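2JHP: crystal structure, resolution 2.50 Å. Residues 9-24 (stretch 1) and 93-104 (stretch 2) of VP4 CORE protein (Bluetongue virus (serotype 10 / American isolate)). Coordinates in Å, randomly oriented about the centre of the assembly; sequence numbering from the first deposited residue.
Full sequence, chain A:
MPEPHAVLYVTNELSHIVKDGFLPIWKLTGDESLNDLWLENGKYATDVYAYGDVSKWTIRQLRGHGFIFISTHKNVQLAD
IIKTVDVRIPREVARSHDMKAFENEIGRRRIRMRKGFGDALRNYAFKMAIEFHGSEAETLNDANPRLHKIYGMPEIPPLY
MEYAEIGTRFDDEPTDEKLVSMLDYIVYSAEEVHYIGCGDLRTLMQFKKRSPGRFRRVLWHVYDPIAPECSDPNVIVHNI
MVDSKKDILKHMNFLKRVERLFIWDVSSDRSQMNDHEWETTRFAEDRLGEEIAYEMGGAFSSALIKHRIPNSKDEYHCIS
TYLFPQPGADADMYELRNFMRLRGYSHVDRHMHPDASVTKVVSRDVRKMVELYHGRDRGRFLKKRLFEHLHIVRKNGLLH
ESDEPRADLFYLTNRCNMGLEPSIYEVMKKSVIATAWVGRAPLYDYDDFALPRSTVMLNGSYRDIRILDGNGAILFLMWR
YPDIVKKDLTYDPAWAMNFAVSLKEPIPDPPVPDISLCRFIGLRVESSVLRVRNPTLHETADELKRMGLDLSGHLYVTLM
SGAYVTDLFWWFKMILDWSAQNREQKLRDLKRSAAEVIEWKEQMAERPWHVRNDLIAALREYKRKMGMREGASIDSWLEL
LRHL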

ATOM      1  N   TYR A   9      19.042  16.645  -6.105  1.00 13.12           N
ATOM      2  CA  TYR A   9      19.706  17.182  -7.272  1.00 20.74           C
ATOM      3  C   TYR A   9      18.814  18.168  -8.013  1.00 25.86           C
ATOM      4  O   TYR A   9      17.669  17.857  -8.373  1.00 15.66           O
ATOM      5  CB  TYR A   9      20.169  16.062  -8.203  1.00 18.16           C
ATOM      6  CG  TYR A   9      20.688  16.559  -9.536  1.00  6.36           C
ATOM      7  CD1 TYR A   9      22.049  16.805  -9.732  1.00 21.13           C
ATOM      8  CD2 TYR A   9      19.812  16.787 -10.605  1.00 20.91           C
ATOM      9  CE1 TYR A   9      22.524  17.266 -10.961  1.00 13.65           C
ATOM     10  CE2 TYR A   9      20.273  17.244 -11.833  1.00 15.82           C
ATOM     11  CZ  TYR A   9      21.628  17.476 -12.009  1.00 -3.50           C
ATOM     12  OH  TYR A   9      22.075  17.931 -13.219  1.00 11.51           O
ATOM     13  N   VAL A  10      19.364  19.352  -8.253  1.00 16.27           N
ATOM     14  CA  VAL A  10      18.663  20.395  -9.002  1.00 -2.52           C
ATOM     15  C   VAL A  10      19.418  20.744 -10.280  1.00 10.05           C
ATOM     16  O   VAL A  10      20.651  20.669 -10.323  1.00 18.54           O
ATOM     17  CB  VAL A  10      18.434  21.663  -8.139  1.00  8.08           C
ATOM     18  CG1 VAL A  10      17.691  21.301  -6.856  1.00 16.26           C
ATOM     19  CG2 VAL A  10      19.757  22.362  -7.815  1.00  5.45           C
ATOM     20  N   THR A  11      18.670  21.116 -11.317  1.00 17.22           N
ATOM     21  CA  THR A  11      19.254  21.535 -12.589  1.00 18.97           C
ATOM     22  C   THR A  11      19.766  22.974 -12.502  1.00 25.66           C
ATOM     23  O   THR A  11      19.513  23.679 -11.519  1.00 23.31           O
ATOM     24  CB  THR A  11      18.269  21.369 -13.770  1.00 32.64           C
ATOM     25  OG1 THR A  11      17.086  22.149 -13.540  1.00 -6.97           O
ATOM     26  CG2 THR A  11      17.885  19.910 -13.938  1.00 -5.55           C
ATOM     27  N   ASN A  12      20.477  23.401 -13.540  1.00 27.98           N
ATOM     28  CA  ASN A  12      21.288  24.617 -13.488  1.00 32.35           C
ATOM     29  C   ASN A  12      20.546  25.917 -13.199  1.00 21.90           C
ATOM     30  O   ASN A  12      21.042  26.752 -12.438  1.00 37.19           O
ATOM     31  CB  ASN A  12      22.140  24.747 -14.757  1.00 34.13           C
ATOM     32  CG  ASN A  12      23.246  23.705 -14.826  1.00 63.40           C
ATOM     33  OD1 ASN A  12      23.289  22.888 -15.746  1.00 38.11           O
ATOM     34  ND2 ASN A  12      24.139  23.723 -13.839  1.00 52.95           N
ATOM     35  N   GLU A  13      19.360  26.077 -13.787  1.00 17.82           N
ATOM     36  CA  GLU A  13      18.585  27.320 -13.651  1.00  5.14           C
ATOM     37  C   GLU A  13      18.140  27.555 -12.208  1.00 10.23           C
ATOM     38  O   GLU A  13      17.645  28.627 -11.866  1.00  8.79           O
ATOM     39  CB  GLU A  13      17.382  27.330 -14.615  1.00 -7.84           C
ATOM     40  CG  GLU A  13      16.117  26.597 -14.132  1.00-14.73           C
ATOM     41  CD  GLU A  13      16.201  25.060 -14.157  1.00 29.28           C
ATOM     42  OE1 GLU A  13      17.273  24.481 -14.461  1.00-12.20           O
ATOM     43  OE2 GLU A  13      15.169  24.419 -13.863  1.00 12.85           O
ATOM     44  N   LEU A  14      18.360  26.547 -11.369  1.00 10.02           N
ATOM     45  CA  LEU A  14      17.811  26.476 -10.023  1.00 17.76           C
ATOM     46  C   LEU A  14      18.950  26.506  -9.008  1.00 29.53           C
ATOM     47  O   LEU A  14      18.762  26.897  -7.851  1.00 31.14           O
ATOM     48  CB  LEU A  14      17.041  25.160  -9.895  1.00 22.03           C
ATOM     49  CG  LEU A  14      15.619  25.059  -9.339  1.00 12.60           C
ATOM     50  CD1 LEU A  14      14.689  26.093  -9.933  1.00 -0.95           C
ATOM     51  CD2 LEU A  14      15.070  23.668  -9.606  1.00 13.39           C
ATOM     52  N   SER A  15      20.131  26.101  -9.473  1.00 26.57           N
ATOM     53  CA  SER A  15      21.334  25.935  -8.652  1.00 22.79           C
ATOM     54  C   SER A  15      21.689  27.108  -7.728  1.00 22.56           C
ATOM     55  O   SER A  15      22.246  26.900  -6.649  1.00 31.53           O
ATOM     56  CB  SER A  15      22.526  25.625  -9.559  1.00 20.98           C
ATOM     57  OG  SER A  15      23.751  25.834  -8.883  1.00 47.98           O
ATOM     58  N   HIS A  16      21.384  28.328  -8.158  1.00 20.71           N
ATOM     59  CA  HIS A  16      21.757  29.524  -7.409  1.00 20.43           C
ATOM     60  C   HIS A  16      20.973  29.705  -6.102  1.00 19.66           C
ATOM     61  O   HIS A  16      21.497  30.280  -5.144  1.00 14.99           O
ATOM     62  CB  HIS A  16      21.625  30.766  -8.295  1.00 14.26           C
ATOM     63  CG  HIS A  16      20.217  31.068  -8.703  1.00 51.74           C
ATOM     64  ND1 HIS A  16      19.514  30.279  -9.589  1.00 -5.47           N
ATOM     65  CD2 HIS A  16      19.381  32.072  -8.342  1.00 16.12           C
ATOM     66  CE1 HIS A  16      18.302  30.783  -9.753  1.00 17.35           C
ATOM     67  NE2 HIS A  16      18.198  31.872  -9.011  1.00 -4.52           N
ATOM     68  N   ILE A  17      19.731  29.215  -6.066  1.00 22.47           N
ATOM     69  CA  ILE A  17      18.849  29.356  -4.890  1.00 23.74           C
ATOM     70  C   ILE A  17      19.349  28.499  -3.730  1.00 12.99           C
ATOM     71  O   ILE A  17      19.270  28.881  -2.556  1.00 16.54           O
ATOM     72  CB  ILE A  17      17.390  28.928  -5.200  1.00 26.71           C
ATOM     73  CG1 ILE A  17      16.952  29.414  -6.581  1.00 13.01           C
ATOM     74  CG2 ILE A  17      16.431  29.444  -4.118  1.00 16.72           C
ATOM     75  CD1 ILE A  17      15.927  28.515  -7.237  1.00 48.10           C
ATOM     76  N   VAL A  18      19.863  27.335  -4.100  1.00 18.94           N
ATOM     77  CA  VAL A  18      20.363  26.322  -3.188  1.00 11.43           C
ATOM     78  C   VAL A  18      21.513  26.827  -2.318  1.00 24.99           C
ATOM     79  O   VAL A  18      21.508  26.612  -1.104  1.00 34.10           O
ATOM     80  CB  VAL A  18      20.803  25.097  -4.007  1.00 -9.91           C
ATOM     81  CG1 VAL A  18      21.915  24.315  -3.307  1.00 28.64           C
ATOM     82  CG2 VAL A  18      19.595  24.225  -4.336  1.00 10.75           C
ATOM     83  N   LYS A  19      22.475  27.512  -2.939  1.00 30.78           N
ATOM     84  CA  LYS A  19      23.704  27.949  -2.263  1.00 25.45           C
ATOM     85  C   LYS A  19      23.440  28.734  -0.974  1.00 17.05           C
ATOM     86  O   LYS A  19      24.279  28.750  -0.073  1.00 25.09           O
ATOM     87  CB  LYS A  19      24.585  28.767  -3.215  1.00 26.32           C
ATOM     88  CG  LYS A  19      25.229  27.975  -4.355  1.00 10.13           C
ATOM     89  CD  LYS A  19      25.759  28.917  -5.454  1.00 32.13           C
ATOM     90  CE  LYS A  19      26.193  28.150  -6.709  1.00  6.95           C
ATOM     91  NZ  LYS A  19      26.328  29.005  -7.936  1.00 -1.09           N
ATOM     92  N   ASP A  20      22.264  29.351  -0.885  1.00 -0.36           N
ATOM     93  CA  ASP A  20      21.921  30.245   0.223  1.00  4.64           C
ATOM     94  C   ASP A  20      21.083  29.558   1.314  1.00 17.48           C
ATOM     95  O   ASP A  20      20.492  30.225   2.166  1.00 27.25           O
ATOM     96  CB  ASP A  20      21.181  31.468  -0.334  1.00 12.28           C
ATOM     97  CG  ASP A  20      21.402  32.723   0.491  1.00 52.17           C
ATOM     98  OD1 ASP A  20      22.498  32.896   1.072  1.00 21.37           O
ATOM     99  OD2 ASP A  20      20.470  33.550   0.544  1.00 25.39           O
ATOM    100  N   GLY A  21      21.039  28.227   1.282  1.00 17.92           N
ATOM    101  CA  GLY A  21      20.260  27.435   2.241  1.00 20.23           C
ATOM    102  C   GLY A  21      21.095  26.954   3.414  1.00 10.62           C
ATOM    103  O   GLY A  21      22.160  27.506   3.684  1.00 28.95           O
ATOM    104  N   PHE A  22      20.619  25.922   4.109  1.00 24.98           N
ATOM    105  CA  PHE A  22      21.310  25.422   5.304  1.00  4.94           C
ATOM    106  C   PHE A  22      21.770  23.967   5.191  1.00 -6.63           C
ATOM    107  O   PHE A  22      22.675  23.535   5.914  1.00 15.26           O
ATOM    108  CB  PHE A  22      20.445  25.613   6.552  1.00 -0.99           C
ATOM    109  CG  PHE A  22      20.060  27.052   6.818  1.00 13.01           C
ATOM    110  CD1 PHE A  22      18.730  27.398   7.048  1.00-10.07           C
ATOM    111  CD2 PHE A  22      21.023  28.057   6.833  1.00  4.82           C
ATOM    112  CE1 PHE A  22      18.363  28.722   7.295  1.00 40.02           C
ATOM    113  CE2 PHE A  22      20.670  29.386   7.078  1.00 13.66           C
ATOM    114  CZ  PHE A  22      19.335  29.718   7.312  1.00  7.75           C
ATOM    115  N   LEU A  23      21.128  23.212   4.296  1.00 -3.01           N
ATOM    116  CA  LEU A  23      21.618  21.909   3.897  1.00  6.99           C
ATOM    117  C   LEU A  23      22.927  22.080   3.127  1.00 10.94           C
ATOM    118  O   LEU A  23      23.148  23.121   2.491  1.00  8.44           O
ATOM    119  CB  LEU A  23      20.585  21.192   3.031  1.00 12.45           C
ATOM    120  CG  LEU A  23      19.204  20.957   3.639  1.00  8.08           C
ATOM    121  CD1 LEU A  23      18.383  20.181   2.648  1.00  5.44           C
ATOM    122  CD2 LEU A  23      19.275  20.216   4.964  1.00  9.69           C
ATOM    123  N   PRO A  24      23.795  21.057   3.166  1.00  4.63           N
ATOM    124  CA  PRO A  24      25.091  21.184   2.510  1.00 11.06           C
ATOM    125  C   PRO A  24      24.902  21.122   1.001  1.00 15.34           C
ATOM    126  O   PRO A  24      23.833  20.716   0.534  1.00 -7.94           O
ATOM    127  CB  PRO A  24      25.881  19.961   2.999  1.00 -4.94           C
ATOM    128  CG  PRO A  24      24.949  19.152   3.840  1.00 -6.34           C
ATOM    129  CD  PRO A  24      23.581  19.719   3.749  1.00 12.49           C
ATOM    130  N   VAL A  93       7.396  29.866  -8.449  1.00 29.34           N
ATOM    131  CA  VAL A  93       8.163  29.431  -7.287  1.00 32.26           C
ATOM    132  C   VAL A  93       9.667  29.706  -7.446  1.00 28.55           C
ATOM    133  O   VAL A  93      10.371  29.846  -6.450  1.00 21.75           O
ATOM    134  CB  VAL A  93       7.867  27.934  -6.950  1.00 40.57           C
ATOM    135  CG1 VAL A  93       8.773  27.410  -5.839  1.00 46.80           C
ATOM    136  CG2 VAL A  93       6.411  27.773  -6.535  1.00 30.45           C
ATOM    137  N   ALA A  94      10.139  29.832  -8.688  1.00 36.79           N
ATOM    138  CA  ALA A  94      11.583  29.895  -8.971  1.00 47.27           C
ATOM    139  C   ALA A  94      12.443  30.934  -8.182  1.00 60.30           C
ATOM    140  O   ALA A  94      13.462  30.524  -7.631  1.00 74.98           O
ATOM    141  CB  ALA A  94      11.875  29.903 -10.477  1.00 38.61           C
ATOM    142  N   ARG A  95      12.125  32.242  -8.101  1.00 64.17           N
ATOM    143  CA  ARG A  95      11.477  33.133  -9.107  1.00 65.42           C
ATOM    144  C   ARG A  95      10.026  33.502  -8.647  1.00 53.21           C
ATOM    145  O   ARG A  95       9.131  33.636  -9.503  1.00 50.66           O
ATOM    146  CB  ARG A  95      11.451  32.483 -10.517  1.00 59.56           C
ATOM    147  CG  ARG A  95      11.284  33.475 -11.700  1.00 72.71           C
ATOM    148  CD  ARG A  95      10.814  32.732 -12.974  1.00 85.37           C
ATOM    149  NE  ARG A  95      10.653  33.641 -14.115  1.00 24.89           N
ATOM    150  CZ  ARG A  95      10.155  33.305 -15.312  1.00 -2.72           C
ATOM    151  NH1 ARG A  95      10.060  34.225 -16.262  1.00  9.72           N
ATOM    152  NH2 ARG A  95       9.752  32.063 -15.567  1.00 -1.64           N
ATOM    153  N   SER A  96       9.821  33.816  -7.350  1.00 39.14           N
ATOM    154  CA  SER A  96      10.600  34.765  -6.481  1.00 30.59           C
ATOM    155  C   SER A  96      11.881  34.437  -5.665  1.00 19.18           C
ATOM    156  O   SER A  96      12.211  35.193  -4.751  1.00 25.34           O
ATOM    157  CB  SER A  96       9.608  35.448  -5.493  1.00 29.38           C
ATOM    158  OG  SER A  96       8.538  36.100  -6.214  1.00 61.87           O
ATOM    159  N   HIS A  97      12.593  33.354  -5.947  1.00 14.01           N
ATOM    160  CA  HIS A  97      13.842  33.039  -5.222  1.00 21.98           C
ATOM    161  C   HIS A  97      13.651  32.795  -3.720  1.00 18.55           C
ATOM    162  O   HIS A  97      14.591  32.953  -2.937  1.00 21.68           O
ATOM    163  CB  HIS A  97      14.895  34.140  -5.426  1.00 30.18           C
ATOM    164  CG  HIS A  97      15.338  34.300  -6.844  1.00 45.48           C
ATOM    165  ND1 HIS A  97      14.551  34.898  -7.807  1.00126.70           N
ATOM    166  CD2 HIS A  97      16.495  33.951  -7.460  1.00 18.01           C
ATOM    167  CE1 HIS A  97      15.200  34.904  -8.957  1.00 10.54           C
ATOM    168  NE2 HIS A  97      16.381  34.336  -8.774  1.00 25.20           N
ATOM    169  N   ASP A  98      12.438  32.415  -3.326  1.00 28.48           N
ATOM    170  CA  ASP A  98      12.144  32.061  -1.940  1.00 31.68           C
ATOM    171  C   ASP A  98      12.719  30.677  -1.613  1.00 25.57           C
ATOM    172  O   ASP A  98      12.271  29.662  -2.158  1.00 31.93           O
ATOM    173  CB  ASP A  98      10.629  32.092  -1.696  1.00 51.80           C
ATOM    174  CG  ASP A  98      10.265  32.118  -0.216  1.00 -7.08           C
ATOM    175  OD1 ASP A  98      11.000  31.523   0.605  1.00 27.50           O
ATOM    176  OD2 ASP A  98       9.229  32.733   0.128  1.00 30.82           O
ATOM    177  N   MET A  99      13.712  30.645  -0.728  1.00 18.20           N
ATOM    178  CA  MET A  99      14.327  29.383  -0.303  1.00 22.15           C
ATOM    179  C   MET A  99      13.345  28.512   0.484  1.00 17.45           C
ATOM    180  O   MET A  99      13.366  27.289   0.358  1.00 26.94           O
ATOM    181  CB  MET A  99      15.607  29.631   0.508  1.00 22.47           C
ATOM    182  CG  MET A  99      16.428  28.377   0.802  1.00 21.83           C
ATOM    183  SD  MET A  99      16.981  27.517  -0.689  1.00 29.49           S
ATOM    184  CE  MET A  99      17.518  25.957  -0.002  1.00 57.79           C
ATOM    185  N   LYS A 100      12.486  29.148   1.280  1.00 11.27           N
ATOM    186  CA  LYS A 100      11.455  28.433   2.031  1.00 11.03           C
ATOM    187  C   LYS A 100      10.390  27.787   1.133  1.00 16.17           C
ATOM    188  O   LYS A 100      10.149  26.581   1.235  1.00 29.69           O
ATOM    189  CB  LYS A 100      10.823  29.330   3.105  1.00  3.14           C
ATOM    190  CG  LYS A 100      11.601  29.329   4.423  1.00  6.09           C
ATOM    191  CD  LYS A 100      11.009  30.289   5.443  1.00 28.41           C
ATOM    192  CE  LYS A 100      11.832  30.302   6.722  1.00112.02           C
ATOM    193  NZ  LYS A 100      11.295  31.280   7.708  1.00 -1.40           N
ATOM    194  N   ALA A 101       9.778  28.569   0.246  1.00 21.04           N
ATOM    195  CA  ALA A 101       8.758  28.037  -0.667  1.00 18.86           C
ATOM    196  C   ALA A 101       9.307  26.908  -1.547  1.00  3.06           C
ATOM    197  O   ALA A 101       8.618  25.919  -1.801  1.00 11.99           O
ATOM    198  CB  ALA A 101       8.171  29.144  -1.517  1.00 20.36           C
ATOM    199  N   PHE A 102      10.552  27.069  -1.993  1.00 -9.88           N
ATOM    200  CA  PHE A 102      11.290  26.044  -2.734  1.00  0.80           C
ATOM    201  C   PHE A 102      11.349  24.734  -1.958  1.00 12.46           C
ATOM    202  O   PHE A 102      10.946  23.687  -2.463  1.00 40.42           O
ATOM    203  CB  PHE A 102      12.707  26.552  -3.044  1.00  2.81           C
ATOM    204  CG  PHE A 102      13.542  25.593  -3.859  1.00 -4.00           C
ATOM    205  CD1 PHE A 102      13.227  25.335  -5.193  1.00 86.57           C
ATOM    206  CD2 PHE A 102      14.657  24.962  -3.295  1.00-12.75           C
ATOM    207  CE1 PHE A 102      13.994  24.455  -5.954  1.00  2.69           C
ATOM    208  CE2 PHE A 102      15.434  24.075  -4.049  1.00 17.29           C
ATOM    209  CZ  PHE A 102      15.099  23.819  -5.381  1.00 -2.60           C
ATOM    210  N   GLU A 103      11.840  24.804  -0.724  1.00  9.09           N
ATOM    211  CA  GLU A 103      11.973  23.621   0.120  1.00 -3.37           C
ATOM    212  C   GLU A 103      10.623  22.955   0.422  1.00  2.72           C
ATOM    213  O   GLU A 103      10.512  21.729   0.365  1.00 11.67           O
ATOM    214  CB  GLU A 103      12.726  23.966   1.407  1.00-12.76           C
ATOM    215  CG  GLU A 103      14.159  24.441   1.160  1.00 -7.55           C
ATOM    216  CD  GLU A 103      15.047  24.419   2.404  1.00 27.87           C
ATOM    217  OE1 GLU A 103      14.628  24.935   3.471  1.00 34.14           O
ATOM    218  OE2 GLU A 103      16.182  23.890   2.297  1.00  8.39           O
ATOM    219  N   ASN A 104       9.610  23.770   0.742  1.00 -2.94           N
ATOM    220  CA  ASN A 104       8.232  23.291   0.943  1.00-14.14           C
ATOM    221  C   ASN A 104       7.671  22.628  -0.306  1.00  7.38           C
ATOM    222  O   ASN A 104       6.893  21.677  -0.212  1.00  8.88           O
ATOM    223  CB  ASN A 104       7.307  24.437   1.353  1.00 -9.67           C
ATOM    224  CG  ASN A 104       7.647  25.031   2.717  1.00  8.38           C
ATOM    225  OD1 ASN A 104       7.911  26.221   2.825  1.00  8.23           O
ATOM    226  ND2 ASN A 104       7.610  24.213   3.757  1.00 13.41           N
TER

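Residues 9-24 and 93-104 meet across a modest, largely apolar contact that buries 531 Å² in total, with no clear hydrogen bond joining the two. Stretch 1 leaves a strand at Val10, runs through a weakly bonded helical segment around residues 15-18, and reverses in a type I turn from Val18 to Gly21, closed by the bond from Gly21 N to Val18 O (2.9 Å). Stretch 2 is irregular up to Asp98 and helical from Met99 onward. The backbones come nearest where the CA of Ile17 lies 6.2 Å from the CA of His97; the CA atoms of Leu14 and Ala94 are 7.2 Å apart.

Asp98 caps the second helix. With chi1 in the t well, its OD1 lies 2.9 Å from Lys100 N and 3.2 Å from Ala101 N and accepts a weak bond from each, serving amides that the first turn of a helix leaves without backbone acceptors. Its CA-to-CB bond points away from stretch 1, whereas those of Met99 and Phe102, one helical turn apart, point toward it.

Phe102 gathers three aliphatic side chains of stretch 1 around its ring. Its t rotamer carries the ring out from the helix among them. Val10 CG1 approaches the ring edge, 3.9 Å from Phe102 CZ, while Leu14 CG, 3.8 Å from Phe102 CE1, and Val18 CG2, 4.2 Å from Phe102 CE2, approach obliquely. Leu14 starts sideways, but its end comes nearer to stretch 2; its chi1 of -131° lies between the usual wells, with chi2 in p. The t rotamer of Val18 places CG2 on the Phe102 side.

Ile17 has the largest covered area, 97 Å², and its CA-to-CB bond points toward the other stretch. Its chi1 of -41° (m) and chi2 of 150° (t) extend the side chain so that CD1 reaches within 3.2 Å of Ala94 O, a tight van der Waals approach to a carbonyl. Its other branch turns toward Met99, with Ile17 CG2 4.0 Å from Met99 SD. The t, p, t conformation of Met99 brings SD to 3.3 Å from Ile17 O and sends the terminal methyl on to the turn, where Met99 CE lies 3.8 Å from Gly21 CA. The absence of a side chain at Gly21 makes room for this methyl: an ideal CB there would sit 2.6 Å from Met99 CE, a clash.

At the exposed margin, His16 (chi1 66°, p) and His97 (chi1 -63°, m) both start sideways and bring their ring ends together. The rings meet rim to rim, centroids 4.9 Å apart and planes at 63°, so neither lies over the other's face. His16 NE2 and His97 NE2 are 3.1 Å apart, but the geometry does not settle whether they share a proton. Farther along, the m, t rotamer of Leu23 sets CD1 4.3 Å from Glu103 OE2, a peripheral contact with a carboxylate oxygen that is hydrogen-bonded elsewhere in the structure.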